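Local coordinates for protein type II restriction enzyme MunI (Mycoplasma, PDB 1D02) that recognises the double-stranded DNA sequence 5'-CAATTG-3' as a homodimer and cleaves it after the first C, at residues Arg115-Phe126 against Arg162-Tyr170; Leu125-Arg135 against Glu144-Phe152. The protein carries 1 engineered substitution. All coordinates share one frame; numbering follows the deposited sequence.

In the fold
Both contacts belong to the PDDEXK nuclease core. Their centres lie about 14 Å apart, and they share Leu125 and Phe126, where the 3-10 segment ends just ahead of helix 128-138. The second segment of contact 2, 144-152, comes between the two segments of contact 1 in the sequence. Contact 2 sets helix 128-138 against strand 148-153 of the mixed sheet. Contact 1 sets the DNA-contacting loop and 3-10 segment 115-126 against helix 160-170, the next helix after that strand. The two touch through Tyr170, which packs on Phe148 and Val150, and both reach the second subunit. DNA contacts, dimer interface and sheet are thus joined through neighbouring side chains.

Contact 1: Arg115-Phe126 against Arg162-Tyr170; sequences RGNAHERSCKLF and RVREITFWY. With nucleotides of chain B; nucleotides of chain A.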
loop_
_atom_site.group_PDB
_atom_site.type_symbol
_atom_site.label_atom_id
_atom_site.label_comp_id
_atom_site.label_asym_id
_atom_site.label_seq_id
_atom_site.Cartn_x
_atom_site.Cartn_y
_atom_site.Cartn_z
ATOM N N ARG D 115 0.729 -16.230 -8.137
ATOM C CA ARG D 115 1.774 -15.785 -7.223
ATOM C C ARG D 115 2.081 -14.302 -7.290
ATOM O O ARG D 115 2.813 -13.791 -6.434
ATOM C CB ARG D 115 3.065 -16.546 -7.518
ATOM C CG ARG D 115 3.744 -16.098 -8.806
ATOM C CD ARG D 115 4.946 -16.996 -9.095
ATOM N NE ARG D 115 5.722 -16.595 -10.281
ATOM C CZ ARG D 115 5.410 -16.923 -11.531
ATOM N NH1 ARG D 115 4.324 -17.658 -11.787
ATOM N NH2 ARG D 115 6.191 -16.538 -12.526
ATOM N N GLY D 116 1.523 -13.619 -8.288
ATOM C CA GLY D 116 1.805 -12.195 -8.468
ATOM C C GLY D 116 1.447 -11.284 -7.307
ATOM O O GLY D 116 0.452 -11.535 -6.629
ATOM N N ASN D 117 2.222 -10.214 -7.102
ATOM C CA ASN D 117 1.950 -9.309 -5.982
ATOM C C ASN D 117 2.021 -7.826 -6.312
ATOM O O ASN D 117 1.975 -6.992 -5.412
ATOM C CB ASN D 117 2.914 -9.606 -4.812
ATOM C CG ASN D 117 4.380 -9.461 -5.208
ATOM O OD1 ASN D 117 4.699 -9.228 -6.366
ATOM N ND2 ASN D 117 5.278 -9.620 -4.237
ATOM N N ALA D 118 2.103 -7.478 -7.588
ATOM C CA ALA D 118 2.195 -6.060 -7.929
ATOM C C ALA D 118 0.942 -5.302 -7.502
ATOM O O ALA D 118 1.007 -4.083 -7.283
ATOM C CB ALA D 118 2.431 -5.882 -9.451
ATOM N N HIS D 119 -0.190 -6.000 -7.378
ATOM C CA HIS D 119 -1.432 -5.319 -6.966
ATOM C C HIS D 119 -1.281 -4.638 -5.615
ATOM O O HIS D 119 -2.071 -3.749 -5.254
ATOM C CB HIS D 119 -2.629 -6.285 -6.894
ATOM C CG HIS D 119 -2.451 -7.403 -5.910
ATOM N ND1 HIS D 119 -1.452 -8.344 -6.030
ATOM C CD2 HIS D 119 -3.177 -7.754 -4.818
ATOM C CE1 HIS D 119 -1.570 -9.229 -5.050
ATOM N NE2 HIS D 119 -2.610 -8.895 -4.304
ATOM N N GLU D 120 -0.290 -5.071 -4.854
ATOM C CA GLU D 120 -0.037 -4.452 -3.549
ATOM C C GLU D 120 0.267 -2.954 -3.672
ATOM O O GLU D 120 0.087 -2.199 -2.716
ATOM C CB GLU D 120 1.147 -5.131 -2.857
ATOM C CG GLU D 120 0.851 -6.577 -2.435
ATOM C CD GLU D 120 2.120 -7.328 -1.983
ATOM O OE1 GLU D 120 3.240 -6.769 -2.110
ATOM O OE2 GLU D 120 1.984 -8.477 -1.519
ATOM N N ARG D 121 0.761 -2.533 -4.835
ATOM C CA ARG D 121 1.098 -1.120 -5.056
ATOM C C ARG D 121 -0.106 -0.196 -4.805
ATOM O O ARG D 121 0.063 0.964 -4.417
ATOM C CB ARG D 121 1.584 -0.896 -6.505
ATOM C CG ARG D 121 2.901 -1.648 -6.892
ATOM C CD ARG D 121 3.219 -1.435 -8.374
ATOM N NE ARG D 121 2.841 -0.086 -8.640
ATOM C CZ ARG D 121 2.002 0.334 -9.582
ATOM N NH1 ARG D 121 1.446 -0.463 -10.477
ATOM N NH2 ARG D 121 1.544 1.566 -9.476
ATOM N N SER D 122 -1.306 -0.721 -5.046
ATOM C CA SER D 122 -2.521 0.061 -4.870
ATOM C C SER D 122 -2.681 0.482 -3.433
ATOM O O SER D 122 -3.356 1.478 -3.150
ATOM C CB SER D 122 -3.762 -0.723 -5.325
ATOM O OG SER D 122 -3.942 -1.907 -4.578
ATOM N N CYS D 123 -2.027 -0.234 -2.524
ATOM C CA CYS D 123 -2.162 0.096 -1.102
ATOM C C CYS D 123 -1.506 1.418 -0.712
ATOM O O CYS D 123 -1.636 1.845 0.435
ATOM C CB CYS D 123 -1.630 -1.037 -0.215
ATOM S SG CYS D 123 -2.618 -2.551 -0.335
ATOM N N LYS D 124 -0.800 2.060 -1.642
ATOM C CA LYS D 124 -0.215 3.363 -1.332
ATOM C C LYS D 124 -1.332 4.334 -0.930
ATOM O O LYS D 124 -1.088 5.307 -0.209
ATOM C CB LYS D 124 0.510 3.939 -2.540
ATOM C CG LYS D 124 -0.387 4.237 -3.746
ATOM C CD LYS D 124 0.438 4.575 -4.999
ATOM C CE LYS D 124 1.267 5.858 -4.845
ATOM N NZ LYS D 124 1.924 6.303 -6.159
ATOM N N LEU D 125 -2.549 4.055 -1.377
ATOM C CA LEU D 125 -3.669 4.948 -1.081
ATOM C C LEU D 125 -4.050 4.905 0.392
ATOM O O LEU D 125 -4.776 5.775 0.854
ATOM C CB LEU D 125 -4.876 4.592 -1.948
ATOM C CG LEU D 125 -4.619 4.708 -3.453
ATOM C CD1 LEU D 125 -5.860 4.287 -4.225
ATOM C CD2 LEU D 125 -4.211 6.138 -3.796
ATOM N N PHE D 126 -3.571 3.895 1.113
ATOM C CA PHE D 126 -3.855 3.796 2.548
ATOM C C PHE D 126 -2.843 4.572 3.408
ATOM O O PHE D 126 -3.016 4.664 4.638
ATOM C CB PHE D 126 -3.858 2.333 3.014
ATOM C CG PHE D 126 -5.024 1.523 2.506
ATOM C CD1 PHE D 126 -4.924 0.769 1.348
ATOM C CD2 PHE D 126 -6.205 1.453 3.238
ATOM C CE1 PHE D 126 -5.988 -0.055 0.930
ATOM C CE2 PHE D 126 -7.250 0.646 2.823
ATOM C CZ PHE D 126 -7.135 -0.112 1.671
ATOM N N ARG D 162 -6.202 -14.537 -3.529
ATOM C CA ARG D 162 -6.220 -13.085 -3.721
ATOM C C ARG D 162 -7.523 -12.432 -3.289
ATOM O O ARG D 162 -7.498 -11.344 -2.722
ATOM C CB ARG D 162 -5.947 -12.743 -5.192
ATOM C CG ARG D 162 -4.549 -13.163 -5.656
ATOM C CD ARG D 162 -3.462 -12.103 -5.366
ATOM N NE ARG D 162 -2.176 -12.772 -5.363
ATOM C CZ ARG D 162 -1.562 -13.192 -4.265
ATOM N NH1 ARG D 162 -2.103 -12.964 -3.069
ATOM N NH2 ARG D 162 -0.499 -13.977 -4.366
ATOM N N VAL D 163 -8.666 -13.063 -3.560
ATOM C CA VAL D 163 -9.931 -12.441 -3.162
ATOM C C VAL D 163 -10.015 -12.355 -1.642
ATOM O O VAL D 163 -10.439 -11.351 -1.089
ATOM C CB VAL D 163 -11.114 -13.218 -3.772
ATOM C CG1 VAL D 163 -12.443 -12.771 -3.171
ATOM C CG2 VAL D 163 -11.118 -12.962 -5.295
ATOM N N ARG D 164 -9.570 -13.409 -0.969
ATOM C CA ARG D 164 -9.578 -13.418 0.486
ATOM C C ARG D 164 -8.541 -12.442 1.062
ATOM O O ARG D 164 -8.785 -11.788 2.085
ATOM C CB ARG D 164 -9.326 -14.848 0.959
ATOM C CG ARG D 164 -10.526 -15.774 0.644
ATOM C CD ARG D 164 -10.364 -17.154 1.312
ATOM N NE ARG D 164 -11.588 -17.964 1.202
ATOM C CZ ARG D 164 -11.975 -18.614 0.103
ATOM N NH1 ARG D 164 -11.239 -18.572 -1.005
ATOM N NH2 ARG D 164 -13.124 -19.307 0.106
ATOM N N GLU D 165 -7.395 -12.347 0.402
ATOM C CA GLU D 165 -6.333 -11.428 0.826
ATOM C C GLU D 165 -6.827 -9.974 0.791
ATOM O O GLU D 165 -6.724 -9.229 1.780
ATOM C CB GLU D 165 -5.130 -11.569 -0.121
ATOM C CG GLU D 165 -4.088 -10.442 -0.018
ATOM C CD GLU D 165 -3.092 -10.507 -1.172
ATOM O OE1 GLU D 165 -3.539 -10.621 -2.342
ATOM O OE2 GLU D 165 -1.875 -10.438 -0.902
ATOM N N ILE D 166 -7.375 -9.572 -0.349
ATOM C CA ILE D 166 -7.842 -8.196 -0.496
ATOM C C ILE D 166 -9.011 -7.932 0.461
ATOM O O ILE D 166 -9.100 -6.852 1.049
ATOM C CB ILE D 166 -8.223 -7.899 -1.979
ATOM C CG1 ILE D 166 -6.948 -7.877 -2.845
ATOM C CG2 ILE D 166 -8.915 -6.539 -2.096
ATOM C CD1 ILE D 166 -7.191 -8.251 -4.311
ATOM N N THR D 167 -9.893 -8.917 0.630
ATOM C CA THR D 167 -11.034 -8.754 1.548
ATOM C C THR D 167 -10.479 -8.449 2.932
ATOM O O THR D 167 -10.965 -7.551 3.639
ATOM C CB THR D 167 -11.866 -10.037 1.637
ATOM O OG1 THR D 167 -12.487 -10.294 0.372
ATOM C CG2 THR D 167 -12.943 -9.895 2.718
ATOM N N PHE D 168 -9.439 -9.194 3.306
ATOM C CA PHE D 168 -8.800 -9.035 4.606
ATOM C C PHE D 168 -8.173 -7.656 4.729
ATOM O O PHE D 168 -8.348 -6.970 5.735
ATOM C CB PHE D 168 -7.721 -10.105 4.791
ATOM C CG PHE D 168 -7.088 -10.099 6.154
ATOM C CD1 PHE D 168 -7.594 -10.909 7.166
ATOM C CD2 PHE D 168 -5.966 -9.314 6.409
ATOM C CE1 PHE D 168 -6.990 -10.949 8.423
ATOM C CE2 PHE D 168 -5.351 -9.343 7.671
ATOM C CZ PHE D 168 -5.863 -10.161 8.677
ATOM N N TRP D 169 -7.433 -7.236 3.703
ATOM C CA TRP D 169 -6.788 -5.930 3.759
ATOM C C TRP D 169 -7.765 -4.798 4.054
ATOM O O TRP D 169 -7.499 -3.941 4.892
ATOM C CB TRP D 169 -6.150 -5.570 2.410
ATOM C CG TRP D 169 -4.922 -6.302 1.978
ATOM C CD1 TRP D 169 -4.162 -7.200 2.693
ATOM C CD2 TRP D 169 -4.315 -6.192 0.687
ATOM N NE1 TRP D 169 -3.116 -7.659 1.907
ATOM C CE2 TRP D 169 -3.190 -7.058 0.675
ATOM C CE3 TRP D 169 -4.619 -5.444 -0.468
ATOM C CZ2 TRP D 169 -2.369 -7.197 -0.449
ATOM C CZ3 TRP D 169 -3.800 -5.581 -1.596
ATOM C CH2 TRP D 169 -2.686 -6.458 -1.568
ATOM N N TYR D 170 -8.882 -4.773 3.324
ATOM C CA TYR D 170 -9.847 -3.687 3.445
ATOM C C TYR D 170 -10.669 -3.657 4.737
ATOM O O TYR D 170 -11.239 -2.626 5.066
ATOM C CB TYR D 170 -10.749 -3.634 2.191
ATOM C CG TYR D 170 -10.066 -2.965 0.978
ATOM C CD1 TYR D 170 -9.038 -3.609 0.288
ATOM C CD2 TYR D 170 -10.405 -1.660 0.598
ATOM C CE1 TYR D 170 -8.353 -2.955 -0.755
ATOM C CE2 TYR D 170 -9.744 -1.004 -0.434
ATOM C CZ TYR D 170 -8.717 -1.659 -1.105
ATOM O OH TYR D 170 -8.068 -1.003 -2.128
ATOM P P DC B 3 4.620 -12.178 1.109
ATOM O OP1 DC B 3 4.762 -11.476 2.391
ATOM O OP2 DC B 3 3.493 -11.840 0.213
ATOM O "O5'" DC B 3 5.980 -11.975 0.321
ATOM C "C5'" DC B 3 7.208 -12.326 0.938
ATOM C "C4'" DC B 3 8.368 -11.903 0.073
ATOM O "O4'" DC B 3 8.439 -12.686 -1.142
ATOM C "C3'" DC B 3 8.380 -10.434 -0.358
ATOM O "O3'" DC B 3 9.751 -10.041 -0.283
ATOM C "C2'" DC B 3 7.886 -10.499 -1.794
ATOM C "C1'" DC B 3 8.483 -11.825 -2.271
ATOM N N1 DC B 3 7.722 -12.467 -3.349
ATOM C C2 DC B 3 8.388 -12.802 -4.531
ATOM O O2 DC B 3 9.608 -12.572 -4.617
ATOM N N3 DC B 3 7.697 -13.359 -5.551
ATOM C C4 DC B 3 6.380 -13.574 -5.432
ATOM N N4 DC B 3 5.714 -14.067 -6.495
ATOM C C5 DC B 3 5.680 -13.276 -4.227
ATOM C C6 DC B 3 6.384 -12.724 -3.216
ATOM P P DA A 5 -1.607 -3.626 -16.908
ATOM O OP1 DA A 5 -1.647 -4.081 -18.317
ATOM O OP2 DA A 5 -2.860 -3.340 -16.196
ATOM O "O5'" DA A 5 -0.815 -4.644 -15.954
ATOM C "C5'" DA A 5 0.018 -5.642 -16.478
ATOM C "C4'" DA A 5 0.820 -6.307 -15.380
ATOM O "O4'" DA A 5 1.747 -5.364 -14.801
ATOM C "C3'" DA A 5 0.110 -6.994 -14.202
ATOM O "O3'" DA A 5 0.628 -8.320 -14.076
ATOM C "C2'" DA A 5 0.635 -6.234 -12.986
ATOM C "C1'" DA A 5 2.005 -5.804 -13.491
ATOM N N9 DA A 5 2.679 -4.723 -12.775
ATOM C C8 DA A 5 2.113 -3.643 -12.140
ATOM N N7 DA A 5 2.986 -2.842 -11.589
ATOM C C5 DA A 5 4.208 -3.426 -11.867
ATOM C C6 DA A 5 5.538 -3.059 -11.544
ATOM N N6 DA A 5 5.859 -1.965 -10.843
ATOM N N1 DA A 5 6.536 -3.869 -11.965
ATOM C C2 DA A 5 6.209 -4.966 -12.657
ATOM N N3 DA A 5 5.004 -5.413 -13.021
ATOM C C4 DA A 5 4.037 -4.587 -12.596
ATOM P P DG A 8 10.865 -16.124 -16.534
ATOM O OP1 DG A 8 11.813 -16.131 -17.679
ATOM O OP2 DG A 8 9.956 -17.275 -16.325
ATOM O "O5'" DG A 8 11.724 -15.876 -15.229
ATOM C "C5'" DG A 8 12.631 -14.773 -15.196
ATOM C "C4'" DG A 8 13.276 -14.639 -13.839
ATOM O "O4'" DG A 8 12.335 -14.138 -12.866
ATOM C "C3'" DG A 8 13.878 -15.912 -13.238
ATOM O "O3'" DG A 8 15.096 -15.520 -12.619
ATOM C "C2'" DG A 8 12.843 -16.340 -12.212
ATOM C "C1'" DG A 8 12.284 -15.002 -11.746
ATOM N N9 DG A 8 10.895 -15.051 -11.298
ATOM C C8 DG A 8 9.818 -15.580 -11.975
ATOM N N7 DG A 8 8.712 -15.506 -11.295
ATOM C C5 DG A 8 9.077 -14.874 -10.110
ATOM C C6 DG A 8 8.295 -14.517 -8.997
ATOM O O6 DG A 8 7.082 -14.644 -8.851
ATOM N N1 DG A 8 9.064 -13.939 -7.988
ATOM C C2 DG A 8 10.416 -13.719 -8.070
ATOM N N2 DG A 8 10.998 -13.179 -6.982
ATOM N N3 DG A 8 11.150 -14.013 -9.129
ATOM C C4 DG A 8 10.418 -14.589 -10.101
HETATM O O HOH W 1 0.318 -10.373 -2.565
HETATM O O HOH W 2 -5.543 -2.252 -2.423
#
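Arg162, on helix 160-170, lays its CD against the His119 ring, 3.5 Å from CE1. The helix here backs the 3-10 segment 118-126 of a PDDEXK nuclease, together with the loop that enters it and reads DNA. From that loop, Arg115 NH2 donates to N7 of DG8 of chain A, and Arg115 O accepts from N4 of DC3 of chain B. Arg121 NH1, in the 3-10 segment, bonds to N7 of DA5 of chain A. Arg162 bends at chi2 (-86°), which brings NH1 back to Glu165 OE1 in a 2.8 Å salt bridge. His119 NE2 donates to the same Glu165 OE1, also at 2.8 Å and nearly straight. The two donors come from opposite faces of the carboxylate and grip this oxygen between them. Glu165 OE2 takes a water that also donates to Glu120 OE2, so the water bridges the two carboxylates and probably eases their repulsion; Glu120 is further paired with Lys124 of the second subunit. Ile166 CD1 touches His119 CD2. Trp169 carries Cys123 SG over one face, 3.9 Å from the centroid of its six-membered ring, with Glu165 CG over the other. The His119 ring is near parallel to that six-membered ring (18°) but barely overlaps it. At Tyr170, a water bridges OH to Ser122 OG, and Phe126 meets the ring edge-to-face, its CZ 3.5 Å from Tyr170 CE2.

Contact 2: Leu125-Arg135 against Glu144-Phe152; sequences LFTPGLLKAYR and EILPFWVVF
The backbones come nearest at Arg135 and Pro147, whose CA atoms lie 5.9 Å apart, and approach again at Leu125 and Phe148. Phe148 fills the middle. With chi1 at 61°, CG of Phe148 is tucked between its own N and C atoms, and this turns the ring in among the side chains of 125-135. Leu125 CB stands over the centre of one face, 3.6 Å from the Phe148 centroid, a CH-pi contact. Leu131 CD2 meets the edge of the same ring. Phe148 in turn points its own edge at Phe126 in a T-shaped pair, with planes at 82° and CZ over the centre of the Phe126 face. Leu146 CD1 also presses on Phe126, 3.4 Å from CE2. Pro147 packs its CG against Tyr134 CB at 3.6 Å. Its CD lies over a face of the Arg135 guanidinium. The extended Arg135 chain carries NH2 to Ile145 O, a 2.9 Å hydrogen bond, while NH1 adds a weak one; NH1 also bonds to Ile140 O and Asp142 O. Arg135 thereby ties the helix to the turn ahead of the strand. Helix 128-138 links the parallel neighbours 93-101 and 148-153, a beta-alpha-beta crossover in the PDDEXK core.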
loop_
_atom_site.group_PDB
_atom_site.type_symbol
_atom_site.label_atom_id
_atom_site.label_comp_id
_atom_site.label_asym_id
_atom_site.label_seq_id
_atom_site.Cartn_x
_atom_site.Cartn_y
_atom_site.Cartn_z
ATOM N N LEU D 125 -2.549 4.055 -1.377
ATOM C CA LEU D 125 -3.669 4.948 -1.081
ATOM C C LEU D 125 -4.050 4.905 0.392
ATOM O O LEU D 125 -4.776 5.775 0.854
ATOM C CB LEU D 125 -4.876 4.592 -1.948
ATOM C CG LEU D 125 -4.619 4.708 -3.453
ATOM C CD1 LEU D 125 -5.860 4.287 -4.225
ATOM C CD2 LEU D 125 -4.211 6.138 -3.796
ATOM N N PHE D 126 -3.571 3.895 1.113
ATOM C CA PHE D 126 -3.855 3.796 2.548
ATOM C C PHE D 126 -2.843 4.572 3.408
ATOM O O PHE D 126 -3.016 4.664 4.638
ATOM C CB PHE D 126 -3.858 2.333 3.014
ATOM C CG PHE D 126 -5.024 1.523 2.506
ATOM C CD1 PHE D 126 -4.924 0.769 1.348
ATOM C CD2 PHE D 126 -6.205 1.453 3.238
ATOM C CE1 PHE D 126 -5.988 -0.055 0.930
ATOM C CE2 PHE D 126 -7.250 0.646 2.823
ATOM C CZ PHE D 126 -7.135 -0.112 1.671
ATOM N N THR D 127 -1.780 5.112 2.793
ATOM C CA THR D 127 -0.804 5.871 3.591
ATOM C C THR D 127 -1.492 7.096 4.169
ATOM O O THR D 127 -2.356 7.700 3.525
ATOM C CB THR D 127 0.409 6.351 2.757
ATOM O OG1 THR D 127 -0.020 7.157 1.651
ATOM C CG2 THR D 127 1.195 5.131 2.255
ATOM N N PRO D 128 -1.119 7.481 5.396
ATOM C CA PRO D 128 -1.769 8.657 5.979
ATOM C C PRO D 128 -1.607 9.904 5.125
ATOM O O PRO D 128 -2.513 10.738 5.046
ATOM C CB PRO D 128 -1.133 8.763 7.371
ATOM C CG PRO D 128 0.196 7.979 7.237
ATOM C CD PRO D 128 -0.220 6.819 6.356
ATOM N N GLY D 129 -0.461 10.022 4.459
ATOM C CA GLY D 129 -0.214 11.165 3.616
ATOM C C GLY D 129 -1.143 11.272 2.424
ATOM O O GLY D 129 -1.668 12.361 2.160
ATOM N N LEU D 130 -1.338 10.181 1.684
ATOM C CA LEU D 130 -2.225 10.251 0.531
ATOM C C LEU D 130 -3.680 10.317 0.961
ATOM O O LEU D 130 -4.489 10.942 0.275
ATOM C CB LEU D 130 -1.983 9.075 -0.433
ATOM C CG LEU D 130 -0.624 9.228 -1.171
ATOM C CD1 LEU D 130 -0.378 8.016 -2.062
ATOM C CD2 LEU D 130 -0.638 10.486 -2.047
ATOM N N LEU D 131 -4.024 9.682 2.083
ATOM C CA LEU D 131 -5.403 9.756 2.564
ATOM C C LEU D 131 -5.754 11.226 2.831
ATOM O O LEU D 131 -6.828 11.701 2.435
ATOM C CB LEU D 131 -5.580 8.946 3.854
ATOM C CG LEU D 131 -5.692 7.431 3.698
ATOM C CD1 LEU D 131 -5.629 6.744 5.062
ATOM C CD2 LEU D 131 -7.032 7.099 2.997
ATOM N N LYS D 132 -4.860 11.943 3.507
ATOM C CA LYS D 132 -5.114 13.366 3.799
ATOM C C LYS D 132 -5.216 14.183 2.517
ATOM O O LYS D 132 -6.112 15.031 2.383
ATOM C CB LYS D 132 -4.008 13.962 4.682
ATOM C CG LYS D 132 -4.145 13.586 6.154
ATOM C CD LYS D 132 -2.985 14.152 6.979
ATOM C CE LYS D 132 -3.119 13.755 8.449
ATOM N NZ LYS D 132 -2.049 14.411 9.259
ATOM N N ALA D 133 -4.317 13.940 1.564
ATOM C CA ALA D 133 -4.374 14.684 0.307
ATOM C C ALA D 133 -5.691 14.415 -0.454
ATOM O O ALA D 133 -6.339 15.343 -0.980
ATOM C CB ALA D 133 -3.175 14.308 -0.568
ATOM N N TYR D 134 -6.084 13.143 -0.514
ATOM C CA TYR D 134 -7.306 12.760 -1.219
ATOM C C TYR D 134 -8.546 13.365 -0.562
ATOM O O TYR D 134 -9.438 13.886 -1.249
ATOM C CB TYR D 134 -7.460 11.234 -1.249
ATOM C CG TYR D 134 -6.740 10.549 -2.409
ATOM C CD1 TYR D 134 -5.437 10.891 -2.760
ATOM C CD2 TYR D 134 -7.386 9.561 -3.150
ATOM C CE1 TYR D 134 -4.793 10.255 -3.842
ATOM C CE2 TYR D 134 -6.753 8.924 -4.214
ATOM C CZ TYR D 134 -5.463 9.281 -4.556
ATOM O OH TYR D 134 -4.875 8.690 -5.653
ATOM N N ARG D 135 -8.601 13.298 0.762
ATOM C CA ARG D 135 -9.762 13.864 1.458
ATOM C C ARG D 135 -9.831 15.387 1.304
ATOM O O ARG D 135 -10.927 15.953 1.154
ATOM C CB ARG D 135 -9.745 13.470 2.937
ATOM C CG ARG D 135 -10.039 11.979 3.192
ATOM C CD ARG D 135 -10.369 11.782 4.665
ATOM N NE ARG D 135 -10.576 10.389 5.073
ATOM C CZ ARG D 135 -11.706 9.699 4.934
ATOM N NH1 ARG D 135 -12.794 10.245 4.361
ATOM N NH2 ARG D 135 -11.783 8.481 5.464
ATOM N N GLU D 144 -16.459 6.777 7.686
ATOM C CA GLU D 144 -16.789 5.394 7.390
ATOM C C GLU D 144 -16.447 4.914 5.987
ATOM O O GLU D 144 -16.611 3.733 5.671
ATOM C CB GLU D 144 -18.265 5.115 7.689
ATOM C CG GLU D 144 -19.252 5.687 6.704
ATOM C CD GLU D 144 -19.653 7.128 6.988
ATOM O OE1 GLU D 144 -20.626 7.573 6.351
ATOM O OE2 GLU D 144 -19.013 7.815 7.820
ATOM N N ILE D 145 -15.950 5.820 5.156
ATOM C CA ILE D 145 -15.577 5.453 3.799
ATOM C C ILE D 145 -14.205 6.057 3.513
ATOM O O ILE D 145 -13.861 7.086 4.085
ATOM C CB ILE D 145 -16.609 6.011 2.778
ATOM C CG1 ILE D 145 -16.513 5.224 1.489
ATOM C CG2 ILE D 145 -16.400 7.506 2.520
ATOM C CD1 ILE D 145 -17.187 3.871 1.601
ATOM N N LEU D 146 -13.407 5.390 2.676
ATOM C CA LEU D 146 -12.104 5.928 2.278
ATOM C C LEU D 146 -12.369 6.770 1.029
ATOM O O LEU D 146 -13.337 6.528 0.307
ATOM C CB LEU D 146 -11.118 4.798 1.983
ATOM C CG LEU D 146 -10.931 3.873 3.199
ATOM C CD1 LEU D 146 -9.841 2.837 2.896
ATOM C CD2 LEU D 146 -10.550 4.693 4.440
ATOM N N PRO D 147 -11.497 7.742 0.733
ATOM C CA PRO D 147 -11.650 8.638 -0.421
ATOM C C PRO D 147 -11.266 8.107 -1.791
ATOM O O PRO D 147 -11.192 8.877 -2.744
ATOM C CB PRO D 147 -10.797 9.836 -0.023
ATOM C CG PRO D 147 -9.647 9.166 0.725
ATOM C CD PRO D 147 -10.351 8.137 1.576
ATOM N N PHE D 148 -11.003 6.807 -1.886
ATOM C CA PHE D 148 -10.605 6.225 -3.165
ATOM C C PHE D 148 -11.369 4.945 -3.423
ATOM O O PHE D 148 -11.996 4.384 -2.517
ATOM C CB PHE D 148 -9.096 5.930 -3.161
ATOM C CG PHE D 148 -8.676 4.945 -2.092
ATOM C CD1 PHE D 148 -8.722 3.573 -2.339
ATOM C CD2 PHE D 148 -8.239 5.390 -0.848
ATOM C CE1 PHE D 148 -8.331 2.652 -1.357
ATOM C CE2 PHE D 148 -7.846 4.487 0.139
ATOM C CZ PHE D 148 -7.886 3.114 -0.101
ATOM N N TRP D 149 -11.314 4.485 -4.668
ATOM C CA TRP D 149 -11.996 3.258 -5.056
ATOM C C TRP D 149 -11.069 2.501 -5.990
ATOM O O TRP D 149 -10.694 3.015 -7.042
ATOM C CB TRP D 149 -13.306 3.611 -5.768
ATOM C CG TRP D 149 -14.123 2.426 -6.197
ATOM C CD1 TRP D 149 -14.205 1.213 -5.577
ATOM C CD2 TRP D 149 -15.050 2.390 -7.286
ATOM N NE1 TRP D 149 -15.135 0.415 -6.218
ATOM C CE2 TRP D 149 -15.667 1.117 -7.270
ATOM C CE3 TRP D 149 -15.426 3.314 -8.275
ATOM C CZ2 TRP D 149 -16.644 0.736 -8.204
ATOM C CZ3 TRP D 149 -16.402 2.936 -9.210
ATOM C CH2 TRP D 149 -16.994 1.656 -9.162
ATOM N N VAL D 150 -10.704 1.282 -5.596
ATOM C CA VAL D 150 -9.807 0.462 -6.407
ATOM C C VAL D 150 -10.652 -0.616 -7.096
ATOM O O VAL D 150 -11.373 -1.370 -6.441
ATOM C CB VAL D 150 -8.710 -0.218 -5.541
ATOM C CG1 VAL D 150 -7.855 -1.133 -6.409
ATOM C CG2 VAL D 150 -7.799 0.847 -4.863
ATOM N N VAL D 151 -10.603 -0.628 -8.425
ATOM C CA VAL D 151 -11.324 -1.638 -9.201
ATOM C C VAL D 151 -10.313 -2.663 -9.703
ATOM O O VAL D 151 -9.341 -2.300 -10.392
ATOM C CB VAL D 151 -12.053 -1.003 -10.396
ATOM C CG1 VAL D 151 -12.723 -2.094 -11.234
ATOM C CG2 VAL D 151 -13.103 0.006 -9.876
ATOM N N PHE D 152 -10.516 -3.925 -9.325
ATOM C CA PHE D 152 -9.632 -5.019 -9.747
ATOM C C PHE D 152 -10.263 -5.683 -10.965
ATOM O O PHE D 152 -11.495 -5.753 -11.072
ATOM C CB PHE D 152 -9.458 -6.053 -8.629
ATOM C CG PHE D 152 -8.721 -5.529 -7.414
ATOM C CD1 PHE D 152 -9.422 -5.032 -6.312
ATOM C CD2 PHE D 152 -7.335 -5.521 -7.380
ATOM C CE1 PHE D 152 -8.751 -4.528 -5.186
ATOM C CE2 PHE D 152 -6.647 -5.020 -6.262
ATOM C CZ PHE D 152 -7.353 -4.521 -5.160
#